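Side-chain contacts in F-actin-capping protein subunit alpha (Dictyostelium discoideum, PDB 4AKR), which caps the fast-growing barbed ends of actin filaments without needing calcium, blocking subunit exchange there but not severing the filaments: residues P20-F23 and M24-V27; T89-H92 and I93-E96; D110-Q113 and Y114-A117. All coordinates share one frame; numbering follows the deposited sequence.

Contact 1 (P20-F23 and M24-V27); sequences PCEF and MEVV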
loop_
_atom_site.group_PDB
_atom_site.type_symbol
_atom_site.label_atom_id
_atom_site.label_comp_id
_atom_site.label_asym_id
_atom_site.label_seq_id
_atom_site.Cartn_x
_atom_site.Cartn_y
_atom_site.Cartn_z
ATOM N N PRO A 20 0.845 -1.460 9.600
ATOM C CA PRO A 20 1.505 -1.847 10.850
ATOM C C PRO A 20 2.071 -0.664 11.631
ATOM O O PRO A 20 2.603 0.289 11.051
ATOM C CB PRO A 20 2.600 -2.804 10.378
ATOM C CG PRO A 20 2.946 -2.257 9.010
ATOM C CD PRO A 20 1.572 -1.980 8.431
ATOM N N CYS A 21 1.945 -0.731 12.954
ATOM C CA CYS A 21 2.464 0.314 13.833
ATOM C C CYS A 21 1.753 1.657 13.770
ATOM O O CYS A 21 2.146 2.581 14.477
ATOM C CB CYS A 21 3.943 0.549 13.537
ATOM S SG CYS A 21 4.980 -0.871 13.850
ATOM N N GLU A 22 0.725 1.773 12.931
ATOM C CA GLU A 22 0.003 3.043 12.779
ATOM C C GLU A 22 -1.472 2.919 13.128
ATOM O O GLU A 22 -2.274 3.801 12.801
ATOM C CB GLU A 22 0.120 3.533 11.337
ATOM C CG GLU A 22 1.547 3.693 10.830
ATOM C CD GLU A 22 1.593 4.019 9.348
ATOM O OE1 GLU A 22 0.771 4.850 8.876
ATOM O OE2 GLU A 22 2.459 3.443 8.657
ATOM N N PHE A 23 -1.813 1.818 13.794
ATOM C CA PHE A 23 -3.179 1.518 14.172
ATOM C C PHE A 23 -3.831 2.672 14.924
ATOM O O PHE A 23 -4.924 3.109 14.576
ATOM C CB PHE A 23 -3.211 0.227 15.005
ATOM C CG PHE A 23 -4.591 -0.327 15.206
ATOM C CD1 PHE A 23 -5.360 -0.720 14.114
ATOM C CD2 PHE A 23 -5.146 -0.399 16.479
ATOM C CE1 PHE A 23 -6.670 -1.170 14.290
ATOM C CE2 PHE A 23 -6.444 -0.844 16.664
ATOM C CZ PHE A 23 -7.213 -1.229 15.567
ATOM N N MET A 24 -3.159 3.197 15.935
ATOM C CA MET A 24 -3.741 4.294 16.677
ATOM C C MET A 24 -3.944 5.567 15.852
ATOM O O MET A 24 -4.902 6.301 16.098
ATOM C CB MET A 24 -2.923 4.575 17.932
ATOM C CG MET A 24 -3.140 3.513 19.021
ATOM S SD MET A 24 -4.913 3.145 19.302
ATOM C CE MET A 24 -5.346 4.366 20.550
ATOM N N GLU A 25 -3.067 5.840 14.885
ATOM C CA GLU A 25 -3.252 7.032 14.060
ATOM C C GLU A 25 -4.523 6.841 13.235
ATOM O O GLU A 25 -5.283 7.781 13.015
ATOM C CB GLU A 25 -2.064 7.266 13.116
ATOM C CG GLU A 25 -0.834 7.916 13.745
ATOM C CD GLU A 25 -0.000 6.956 14.558
ATOM O OE1 GLU A 25 -0.048 5.742 14.270
ATOM O OE2 GLU A 25 0.722 7.410 15.473
ATOM N N VAL A 26 -4.752 5.610 12.785
ATOM C CA VAL A 26 -5.942 5.297 12.008
ATOM C C VAL A 26 -7.189 5.286 12.903
ATOM O O VAL A 26 -8.252 5.745 12.489
ATOM C CB VAL A 26 -5.789 3.929 11.292
ATOM C CG1 VAL A 26 -7.100 3.527 10.619
ATOM C CG2 VAL A 26 -4.667 4.010 10.254
ATOM N N VAL A 27 -7.066 4.770 14.126
ATOM C CA VAL A 27 -8.218 4.747 15.032
ATOM C C VAL A 27 -8.691 6.177 15.317
ATOM O O VAL A 27 -9.883 6.419 15.475
ATOM C CB VAL A 27 -7.892 4.036 16.383
ATOM C CG1 VAL A 27 -9.075 4.133 17.323
ATOM C CG2 VAL A 27 -7.564 2.575 16.148
#
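Cys21 enters the contact through its backbone, with its carbonyl O 3.9 Å from Glu25 OE1. The residue has a positive phi and turns the chain toward the first turn of helix 23-31.

Glu22 is the N-cap of that helix. Its carbonyl O accepts the N-H of Val26 at 3.1 Å, nearly in line with the C=O bond. Its own side chain does not fold over the helix start. It extends away from the helix start, with OE2 hydrogen-bonded to Ser164 OG and OE1 in a salt bridge to a basic side chain of the other protein chain. Glu25 is the one that curls back. Its CG stands beside the backbone N and the chain bends at chi2 (78°), which brings OE1 to 3.1 Å from Glu22 CA. The nearby carbonyl oxygens of Cys21 and Glu22 offer it no hydrogen.

Phe23 begins the helix. Its O accepts from Val27 N at 2.7 Å, the usual bond to the fourth residue on. The same two residues meet through their side chains. Phe23 CG is anti to the backbone N (chi1 -168°), and this turns the ring toward the next helical turn. Val27 CG2 lies over one face of the ring in a CH-pi contact, 3.8 Å from the centroid and 18° off the normal. It sits off-centre, closest to Phe23 CE2 at 3.6 Å. The same methyl also touches the Phe23 carbonyl, with Val27 CG2 3.1 Å from Phe23 O.

Helix 44-55 packs against this start of the helix. Tyr51 stacks on the Phe23 ring, Phe48 meets it edge-to-face, and Val27 also touches Phe48. Cys21, Glu22 and Glu25 lean on Tyr157 of strand 145-158.

Contact 2 (T89-H92 and I93-E96); sequences TYDH and IKQE
Asp91 and Glu96 close a beta-hairpin between strands 86-91 and 96-102. They form an antiparallel hydrogen-bonded pair with a G1 beta bulge, in which Gln95 and Glu96 both face Asp91.

Three backbone bonds define the closure. Asp91 N gives a straight bond to Glu96 O at 2.8 Å (169°). Glu96 N returns a longer one to Asp91 O, which also takes a weak bond from Gln95 N. Gln95 adopts the left-handed conformation, with positive phi and psi, that brings the chain back into the strand.

The Asp91 carboxylate bonds the backbone of the turn. Its CG is anti to the backbone N (chi1 -173°), which places OD1 near two successive amides. Lys94 N bonds OD1 at 2.9 Å, from above the carboxylate plane. Ile93 N adds a weak bond to the same oxygen, closing an Asx turn.

Aromatic packing lies beside the closure. Tyr90 reaches along the returning chain, its OH 3.4 Å from Gln95 CA and its CD1 3.5 Å from Glu96 O. Tyr90 CD2 also lies over one face of the His92 ring, near the rim. Replacing Tyr90 by an alanine would probably open a gap beside the backbone of Gln95 and Glu96 and take away the packing on that face of the His92 ring. Helix 44-55 backs this side: Asn52 touches Tyr90 and donates from ND2 to His92 O.

The charged chains meet less directly. The Lys94 side chain crosses the carboxylate with its methylenes, CD coming to 3.0 Å from Asp91 OD2. It then bends at chi3 and chi4, and the ammonium NZ stops 4.7 Å from Asp91 OD2, beyond salt-bridge contact.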
loop_
_atom_site.group_PDB
_atom_site.type_symbol
_atom_site.label_atom_id
_atom_site.label_comp_id
_atom_site.label_asym_id
_atom_site.label_seq_id
_atom_site.Cartn_x
_atom_site.Cartn_y
_atom_site.Cartn_z
ATOM N N THR A 89 -3.325 -11.620 30.314
ATOM C CA THR A 89 -4.640 -11.032 30.093
ATOM C C THR A 89 -4.329 -9.736 29.349
ATOM O O THR A 89 -3.430 -8.980 29.751
ATOM C CB THR A 89 -5.368 -10.742 31.427
ATOM O OG1 THR A 89 -5.487 -11.963 32.169
ATOM C CG2 THR A 89 -6.776 -10.188 31.168
ATOM N N TYR A 90 -5.075 -9.484 28.276
ATOM C CA TYR A 90 -4.843 -8.322 27.415
ATOM C C TYR A 90 -6.093 -7.507 27.066
ATOM O O TYR A 90 -7.145 -8.067 26.776
ATOM C CB TYR A 90 -4.194 -8.827 26.120
ATOM C CG TYR A 90 -3.726 -7.774 25.146
ATOM C CD1 TYR A 90 -2.593 -7.005 25.414
ATOM C CD2 TYR A 90 -4.351 -7.617 23.913
ATOM C CE1 TYR A 90 -2.085 -6.121 24.475
ATOM C CE2 TYR A 90 -3.852 -6.736 22.964
ATOM C CZ TYR A 90 -2.716 -5.994 23.251
ATOM O OH TYR A 90 -2.195 -5.145 22.308
ATOM N N ASP A 91 -5.972 -6.186 27.088
ATOM C CA ASP A 91 -7.097 -5.331 26.727
ATOM C C ASP A 91 -6.907 -4.921 25.278
ATOM O O ASP A 91 -6.083 -4.055 24.986
ATOM C CB ASP A 91 -7.138 -4.070 27.581
ATOM C CG ASP A 91 -8.395 -3.250 27.335
ATOM O OD1 ASP A 91 -8.688 -2.944 26.155
ATOM O OD2 ASP A 91 -9.094 -2.916 28.317
ATOM N N HIS A 92 -7.671 -5.532 24.376
ATOM C CA HIS A 92 -7.555 -5.243 22.948
ATOM C C HIS A 92 -7.859 -3.821 22.508
ATOM O O HIS A 92 -7.334 -3.356 21.500
ATOM C CB HIS A 92 -8.434 -6.202 22.140
ATOM C CG HIS A 92 -7.861 -7.576 22.009
ATOM N ND1 HIS A 92 -8.349 -8.656 22.710
ATOM C CD2 HIS A 92 -6.833 -8.042 21.264
ATOM C CE1 HIS A 92 -7.648 -9.732 22.399
ATOM N NE2 HIS A 92 -6.721 -9.386 21.523
ATOM N N ILE A 93 -8.710 -3.126 23.243
ATOM C CA ILE A 93 -9.049 -1.771 22.856
ATOM C C ILE A 93 -7.988 -0.762 23.271
ATOM O O ILE A 93 -7.680 0.164 22.522
ATOM C CB ILE A 93 -10.416 -1.364 23.435
ATOM C CG1 ILE A 93 -11.503 -2.236 22.799
ATOM C CG2 ILE A 93 -10.678 0.105 23.169
ATOM C CD1 ILE A 93 -12.892 -1.970 23.299
ATOM N N LYS A 94 -7.424 -0.945 24.457
ATOM C CA LYS A 94 -6.402 -0.036 24.954
ATOM C C LYS A 94 -5.041 -0.528 24.496
ATOM O O LYS A 94 -4.050 0.188 24.603
ATOM C CB LYS A 94 -6.416 0.001 26.478
ATOM C CG LYS A 94 -7.793 -0.085 27.104
ATOM C CD LYS A 94 -7.667 -0.291 28.606
ATOM C CE LYS A 94 -7.590 1.023 29.339
ATOM N NZ LYS A 94 -8.930 1.677 29.331
ATOM N N GLN A 95 -5.009 -1.764 24.006
ATOM C CA GLN A 95 -3.779 -2.396 23.533
ATOM C C GLN A 95 -2.741 -2.518 24.647
ATOM O O GLN A 95 -1.564 -2.221 24.455
ATOM C CB GLN A 95 -3.219 -1.613 22.344
ATOM C CG GLN A 95 -4.020 -1.850 21.067
ATOM C CD GLN A 95 -3.833 -0.766 20.019
ATOM O OE1 GLN A 95 -4.431 0.315 20.107
ATOM N NE2 GLN A 95 -2.998 -1.047 19.022
ATOM N N GLU A 96 -3.184 -2.971 25.815
ATOM C CA GLU A 96 -2.281 -3.122 26.945
ATOM C C GLU A 96 -2.600 -4.347 27.798
ATOM O O GLU A 96 -3.752 -4.772 27.904
ATOM C CB GLU A 96 -2.314 -1.858 27.810
ATOM C CG GLU A 96 -3.629 -1.624 28.536
ATOM C CD GLU A 96 -3.727 -0.231 29.145
ATOM O OE1 GLU A 96 -2.871 0.627 28.827
ATOM O OE2 GLU A 96 -4.667 0.010 29.935
#

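Contact 3 (D110-Q113 and Y114-A117); sequences DIEQ and YRAA
This is the N-terminal turn of helix 112-129, with Ile111 at the N-cap and a salt bridge from Glu112 to Arg115, three residues on. Ile111 O accepts two backbone N-H groups. Arg115 N approaches in the carbonyl plane at 3.2 Å, whereas Tyr114 N comes from above that plane at 2.9 Å. Ala116 N to Glu112 O and Ala117 N to Gln113 O carry the helical pattern on.

Glu112 and Arg115 lie side by side and point the same way. Glu112 CG is anti to the backbone N, and a bend at chi2 (59°) turns the carboxylate along the helix. Arg115 grips it side-on, NE to Glu112 OE1 at 3.0 Å and NH2 to Glu112 OE2 at 3.1 Å. Both oxygens are met on their syn sides, and the two planes are 26° apart. The remaining nitrogen, NH1, pairs with Asp119 and also bonds Val137 O, so the guanidinium is fixed from several directions.

Val137 belongs to strand 134-142. Tyr114 meets Phe175 of strand 163-175 edge-to-face, Ile111 packs on Ile146 of strand 145-158, and Ala117 rests on Ala217 and Ala221 of helix 217-248.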
loop_
_atom_site.group_PDB
_atom_site.type_symbol
_atom_site.label_atom_id
_atom_site.label_comp_id
_atom_site.label_asym_id
_atom_site.label_seq_id
_atom_site.Cartn_x
_atom_site.Cartn_y
_atom_site.Cartn_z
ATOM N N ASP A 110 2.664 -33.534 28.345
ATOM C CA ASP A 110 3.110 -34.759 27.689
ATOM C C ASP A 110 3.961 -34.584 26.435
ATOM O O ASP A 110 4.671 -35.504 26.039
ATOM C CB ASP A 110 1.919 -35.679 27.398
ATOM C CG ASP A 110 0.838 -35.009 26.576
ATOM O OD1 ASP A 110 1.082 -33.918 26.018
ATOM O OD2 ASP A 110 -0.265 -35.587 26.489
ATOM N N ILE A 111 3.912 -33.404 25.825
ATOM C CA ILE A 111 4.695 -33.136 24.622
ATOM C C ILE A 111 5.576 -31.900 24.830
ATOM O O ILE A 111 6.231 -31.424 23.905
ATOM C CB ILE A 111 3.770 -32.889 23.415
ATOM C CG1 ILE A 111 2.962 -31.614 23.629
ATOM C CG2 ILE A 111 2.802 -34.044 23.264
ATOM C CD1 ILE A 111 2.081 -31.258 22.457
ATOM N N GLU A 112 5.586 -31.396 26.056
ATOM C CA GLU A 112 6.352 -30.203 26.410
ATOM C C GLU A 112 7.833 -30.295 26.073
ATOM O O GLU A 112 8.466 -29.274 25.816
ATOM C CB GLU A 112 6.157 -29.906 27.903
ATOM C CG GLU A 112 7.012 -28.781 28.495
ATOM C CD GLU A 112 6.814 -27.433 27.821
ATOM O OE1 GLU A 112 5.791 -27.243 27.127
ATOM O OE2 GLU A 112 7.686 -26.557 28.001
ATOM N N GLN A 113 8.391 -31.504 26.065
ATOM C CA GLN A 113 9.810 -31.651 25.750
ATOM C C GLN A 113 10.071 -31.308 24.294
ATOM O O GLN A 113 11.161 -30.868 23.936
ATOM C CB GLN A 113 10.309 -33.070 26.060
ATOM C CG GLN A 113 10.306 -33.402 27.552
ATOM C CD GLN A 113 11.143 -34.624 27.907
ATOM O OE1 GLN A 113 11.191 -35.035 29.067
ATOM N NE2 GLN A 113 11.815 -35.204 26.914
ATOM N N TYR A 114 9.067 -31.517 23.451
ATOM C CA TYR A 114 9.200 -31.186 22.037
ATOM C C TYR A 114 9.036 -29.685 21.880
ATOM O O TYR A 114 9.815 -29.041 21.191
ATOM C CB TYR A 114 8.151 -31.945 21.200
ATOM C CG TYR A 114 8.563 -33.374 20.929
ATOM C CD1 TYR A 114 9.609 -33.658 20.050
ATOM C CD2 TYR A 114 7.973 -34.438 21.614
ATOM C CE1 TYR A 114 10.067 -34.968 19.861
ATOM C CE2 TYR A 114 8.419 -35.751 21.434
ATOM C CZ TYR A 114 9.469 -36.007 20.558
ATOM O OH TYR A 114 9.929 -37.295 20.390
ATOM N N ARG A 115 8.032 -29.124 22.539
ATOM C CA ARG A 115 7.811 -27.696 22.442
ATOM C C ARG A 115 9.062 -26.970 22.950
ATOM O O ARG A 115 9.544 -26.036 22.311
ATOM C CB ARG A 115 6.593 -27.288 23.269
ATOM C CG ARG A 115 6.043 -25.905 22.923
ATOM C CD ARG A 115 5.347 -25.278 24.116
ATOM N NE ARG A 115 6.304 -25.058 25.193
ATOM C CZ ARG A 115 7.223 -24.097 25.195
ATOM N NH1 ARG A 115 7.311 -23.242 24.185
ATOM N NH2 ARG A 115 8.089 -24.031 26.185
ATOM N N ALA A 116 9.595 -27.419 24.090
ATOM C CA ALA A 116 10.781 -26.803 24.698
ATOM C C ALA A 116 12.012 -26.916 23.805
ATOM O O ALA A 116 12.786 -25.972 23.687
ATOM C CB ALA A 116 11.066 -27.430 26.072
ATOM N N ALA A 117 12.202 -28.075 23.189
ATOM C CA ALA A 117 13.333 -28.254 22.289
ATOM C C ALA A 117 13.170 -27.321 21.082
ATOM O O ALA A 117 14.151 -26.768 20.594
ATOM C CB ALA A 117 13.423 -29.696 21.837
#

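Overall arrangement
All three contacts are local and follow in series along the chain; none nests or crosses another. Contact 1 comes first, where the loop after helix 4-16 turns into helix 23-31. Contact 2 closes the hairpin joining the last two strands of the four-stranded sheet. Contact 3 starts helix 112-129, which follows that sheet and precedes the five-stranded one. Contacts 1 and 2 touch through Gln95, which packs on Phe23 and Met24, and both also lean on helix 44-55. Contact 3 stands apart, its nearest atoms about 17 Å from contact 2 and about 25 Å from contact 1. It joins its helix to the five-stranded sheet and helix 217-248.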